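Local coordinates for protein cellulosomal scaffoldin (Acetivibrio cellulolyticus, PDB 3ZU8) that probably binds cellulose through this family 3b carbohydrate-binding module, a calcium-containing part of a much longer secreted scaffoldin, at residues Q55-D60 / G108-S113. Numbering follows the deposited sequence.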
ATOM      1  N   GLN A  55       9.113  -5.637  11.597  1.00 15.47           N
ATOM      2  CA  GLN A  55       9.150  -4.523  10.652  1.00 12.64           C
ATOM      3  C   GLN A  55       8.270  -3.382  11.128  1.00 13.62           C
ATOM      4  O   GLN A  55       7.337  -3.593  11.899  1.00 15.37           O
ATOM      5  CB  GLN A  55       8.688  -4.999   9.272  1.00 12.21           C
ATOM      6  CG  GLN A  55       9.686  -5.952   8.601  1.00 14.63           C
ATOM      7  CD  GLN A  55       9.059  -6.732   7.469  1.00 14.82           C
ATOM      8  OE1 GLN A  55       9.284  -6.440   6.298  1.00 13.99           O
ATOM      9  NE2 GLN A  55       8.256  -7.730   7.816  1.00 17.91           N
ATOM     10  N   THR A  56       8.578  -2.181  10.663  1.00 13.85           N
ATOM     11  CA  THR A  56       7.813  -1.001  11.035  1.00 13.32           C
ATOM     12  C   THR A  56       7.476  -0.221   9.764  1.00 13.40           C
ATOM     13  O   THR A  56       8.328  -0.041   8.891  1.00 13.06           O
ATOM     14  CB  THR A  56       8.615  -0.079  11.972  1.00 15.67           C
ATOM     15  OG1 THR A  56       9.010  -0.796  13.152  1.00 17.38           O
ATOM     16  CG2 THR A  56       7.766   1.128  12.373  1.00 16.64           C
ATOM     17  N   PHE A  57       6.236   0.243   9.678  1.00 13.46           N
ATOM     18  CA  PHE A  57       5.801   1.124   8.608  1.00 14.55           C
ATOM     19  C   PHE A  57       5.654   2.544   9.163  1.00 15.24           C
ATOM     20  O   PHE A  57       5.086   2.744  10.239  1.00 13.02           O
ATOM     21  CB  PHE A  57       4.435   0.647   8.063  1.00 13.92           C
ATOM     22  CG  PHE A  57       3.803   1.611   7.072  1.00 13.23           C
ATOM     23  CD1 PHE A  57       4.189   1.602   5.743  1.00 17.37           C
ATOM     24  CD2 PHE A  57       2.855   2.538   7.485  1.00 15.45           C
ATOM     25  CE1 PHE A  57       3.635   2.499   4.833  1.00 19.85           C
ATOM     26  CE2 PHE A  57       2.295   3.433   6.577  1.00 19.74           C
ATOM     27  CZ  PHE A  57       2.691   3.412   5.257  1.00 16.59           C
ATOM     28  N   TRP A  58       6.171   3.528   8.434  1.00 16.34           N
ATOM     29  CA  TRP A  58       5.919   4.931   8.764  1.00 17.18           C
ATOM     30  C   TRP A  58       5.220   5.582   7.592  1.00 19.79           C
ATOM     31  O   TRP A  58       5.616   5.389   6.444  1.00 18.28           O
ATOM     32  CB  TRP A  58       7.227   5.684   9.016  1.00 16.92           C
ATOM     33  CG  TRP A  58       8.092   5.094  10.079  1.00 17.09           C
ATOM     34  CD1 TRP A  58       8.071   5.389  11.409  1.00 24.34           C
ATOM     35  CD2 TRP A  58       9.124   4.113   9.898  1.00 17.79           C
ATOM     36  NE1 TRP A  58       9.023   4.642  12.075  1.00 22.95           N
ATOM     37  CE2 TRP A  58       9.686   3.859  11.167  1.00 23.58           C
ATOM     38  CE3 TRP A  58       9.625   3.429   8.788  1.00 17.07           C
ATOM     39  CZ2 TRP A  58      10.716   2.935  11.360  1.00 20.58           C
ATOM     40  CZ3 TRP A  58      10.660   2.505   8.977  1.00 18.49           C
ATOM     41  CH2 TRP A  58      11.190   2.274  10.255  1.00 20.06           C
ATOM     42  N   CYS A  59       4.155   6.323   7.867  1.00 18.40           N
ATOM     43  CA  CYS A  59       3.570   7.167   6.841  1.00 17.07           C
ATOM     44  C   CYS A  59       4.236   8.520   6.979  1.00 20.24           C
ATOM     45  O   CYS A  59       4.103   9.187   8.002  1.00 20.61           O
ATOM     46  CB  CYS A  59       2.057   7.301   7.001  1.00 21.68           C
ATOM     47  SG  CYS A  59       1.343   8.384   5.725  1.00 20.54           S
ATOM     48  N   ASP A  60       4.997   8.907   5.965  1.00 15.67           N
ATOM     49  CA  ASP A  60       5.701  10.174   6.026  1.00 19.16           C
ATOM     50  C   ASP A  60       4.783  11.334   5.686  1.00 21.41           C
ATOM     51  O   ASP A  60       4.885  12.410   6.272  1.00 23.35           O
ATOM     52  CB  ASP A  60       6.912  10.133   5.105  1.00 19.65           C
ATOM     53  CG  ASP A  60       7.932   9.091   5.558  1.00 21.00           C
ATOM     54  OD1 ASP A  60       8.101   8.926   6.792  1.00 24.28           O
ATOM     55  OD2 ASP A  60       8.538   8.429   4.696  1.00 24.46           O
ATOM     56  N   GLY A 108       4.772   6.217   2.148  1.00 18.01           N
ATOM     57  CA  GLY A 108       5.320   5.587   3.335  1.00 28.82           C
ATOM     58  C   GLY A 108       6.582   4.800   3.065  1.00 18.19           C
ATOM     59  O   GLY A 108       7.017   4.696   1.927  1.00 14.94           O
ATOM     60  N   ARG A 109       7.168   4.267   4.131  1.00 19.83           N
ATOM     61  CA  ARG A 109       8.390   3.485   4.054  1.00 18.39           C
ATOM     62  C   ARG A 109       8.231   2.383   5.062  1.00 15.48           C
ATOM     63  O   ARG A 109       7.555   2.565   6.066  1.00 14.38           O
ATOM     64  CB  ARG A 109       9.600   4.293   4.537  1.00 24.51           C
ATOM     65  CG  ARG A 109      10.174   5.333   3.611  1.00 35.05           C
ATOM     66  CD  ARG A 109      11.198   6.172   4.397  1.00 23.47           C
ATOM     67  NE  ARG A 109      10.569   6.783   5.565  1.00 18.58           N
ATOM     68  CZ  ARG A 109      10.902   6.544   6.833  1.00 22.46           C
ATOM     69  NH1 ARG A 109      11.897   5.706   7.144  1.00 24.36           N
ATOM     70  NH2 ARG A 109      10.230   7.154   7.794  1.00 19.58           N
ATOM     71  N   PHE A 110       8.892   1.255   4.832  1.00 14.87           N
ATOM     72  CA  PHE A 110       9.027   0.292   5.910  1.00 13.22           C
ATOM     73  C   PHE A 110      10.401  -0.338   5.911  1.00 13.65           C
ATOM     74  O   PHE A 110      11.091  -0.316   4.892  1.00 14.44           O
ATOM     75  CB  PHE A 110       7.881  -0.750   5.937  1.00 12.52           C
ATOM     76  CG  PHE A 110       7.749  -1.619   4.697  1.00 13.05           C
ATOM     77  CD1 PHE A 110       6.919  -1.243   3.645  1.00 11.13           C
ATOM     78  CD2 PHE A 110       8.352  -2.875   4.650  1.00 14.03           C
ATOM     79  CE1 PHE A 110       6.732  -2.081   2.526  1.00 13.99           C
ATOM     80  CE2 PHE A 110       8.182  -3.721   3.543  1.00 13.23           C
ATOM     81  CZ  PHE A 110       7.364  -3.323   2.477  1.00 15.79           C
ATOM     82  N   ALA A 111      10.794  -0.880   7.063  1.00 11.60           N
ATOM     83  CA  ALA A 111      12.146  -1.414   7.222  1.00 11.89           C
ATOM     84  C   ALA A 111      12.137  -2.418   8.349  1.00 16.36           C
ATOM     85  O   ALA A 111      11.199  -2.468   9.144  1.00 12.73           O
ATOM     86  CB  ALA A 111      13.126  -0.300   7.557  1.00 12.61           C
ATOM     87  N   LYS A 112      13.209  -3.197   8.429  1.00 13.39           N
ATOM     88  CA  LYS A 112      13.359  -4.189   9.477  1.00 13.78           C
ATOM     89  C   LYS A 112      13.985  -3.560  10.710  1.00 16.92           C
ATOM     90  O   LYS A 112      14.673  -2.556  10.617  1.00 16.68           O
ATOM     91  CB  LYS A 112      14.265  -5.312   8.990  1.00 13.70           C
ATOM     92  CG  LYS A 112      13.708  -5.984   7.734  1.00 13.80           C
ATOM     93  CD  LYS A 112      14.682  -7.063   7.234  1.00 13.32           C
ATOM     94  CE  LYS A 112      14.204  -7.595   5.884  1.00 13.59           C
ATOM     95  NZ  LYS A 112      14.994  -8.760   5.378  1.00 15.58           N
ATOM     96  N   SER A 113      13.760  -4.180  11.857  1.00 13.72           N
ATOM     97  CA  SER A 113      14.239  -3.631  13.124  1.00 15.25           C
ATOM     98  C   SER A 113      15.755  -3.465  13.159  1.00 17.31           C
ATOM     99  O   SER A 113      16.271  -2.553  13.814  1.00 18.45           O
ATOM    100  CB  SER A 113      13.778  -4.518  14.277  1.00 19.39           C
ATOM    101  OG  SER A 113      14.298  -5.835  14.145  1.00 18.96           O
TER
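In the β-sandwich of this family 3 carbohydrate-binding module, segment 55-60, on the outermost strand 55-61 of its sheet, pairs antiparallel with 108-112 of strand 103-112, and W58, R109 and D60 join on the outward face. T56/A111 and W58/R109 are the hydrogen-bonded pairs, the shortest of the four backbone bonds running from W58 N to R109 O (2.9 Å). The R109 guanidinium lies parallel to the W58 indole, 7° apart in plane, but offset over the CE3 rim and not the ring centre, NH1 standing 3.6 Å from CE3 of W58. A bend at chi3 (-58°) turns the R109 chain back toward strand 55-61, where the same group meets D60 side-on: R109 NE donates to D60 OD2 at 2.8 Å and R109 NH2 to D60 OD1 at 2.9 Å. Both carboxylate oxygens use their syn lone pairs and the groups are nearly coplanar, so this bidentate salt bridge fixes the rotation of the guanidinium against the ring. Next along the same rim, A111 CB meets the indole edge in plane, 4.0 Å from CZ3 of W58.

The opposite face is the sandwich core. The F57 ring passes alongside G108, CE1 lying 3.8 Å from CA of G108, where a chi1 of 172° directs it. The Q55 amide hydrogen-bonds to Y118 and Q85, and K112 reaches the backbone carbonyls of V49, G51 and N117 near the calcium site. Strand 103-112 thus lies between edge strand 55-61 and strand 24-30, with F57 and F110 packed on strands 42-47, 69-80 and 83-91 of the second sheet.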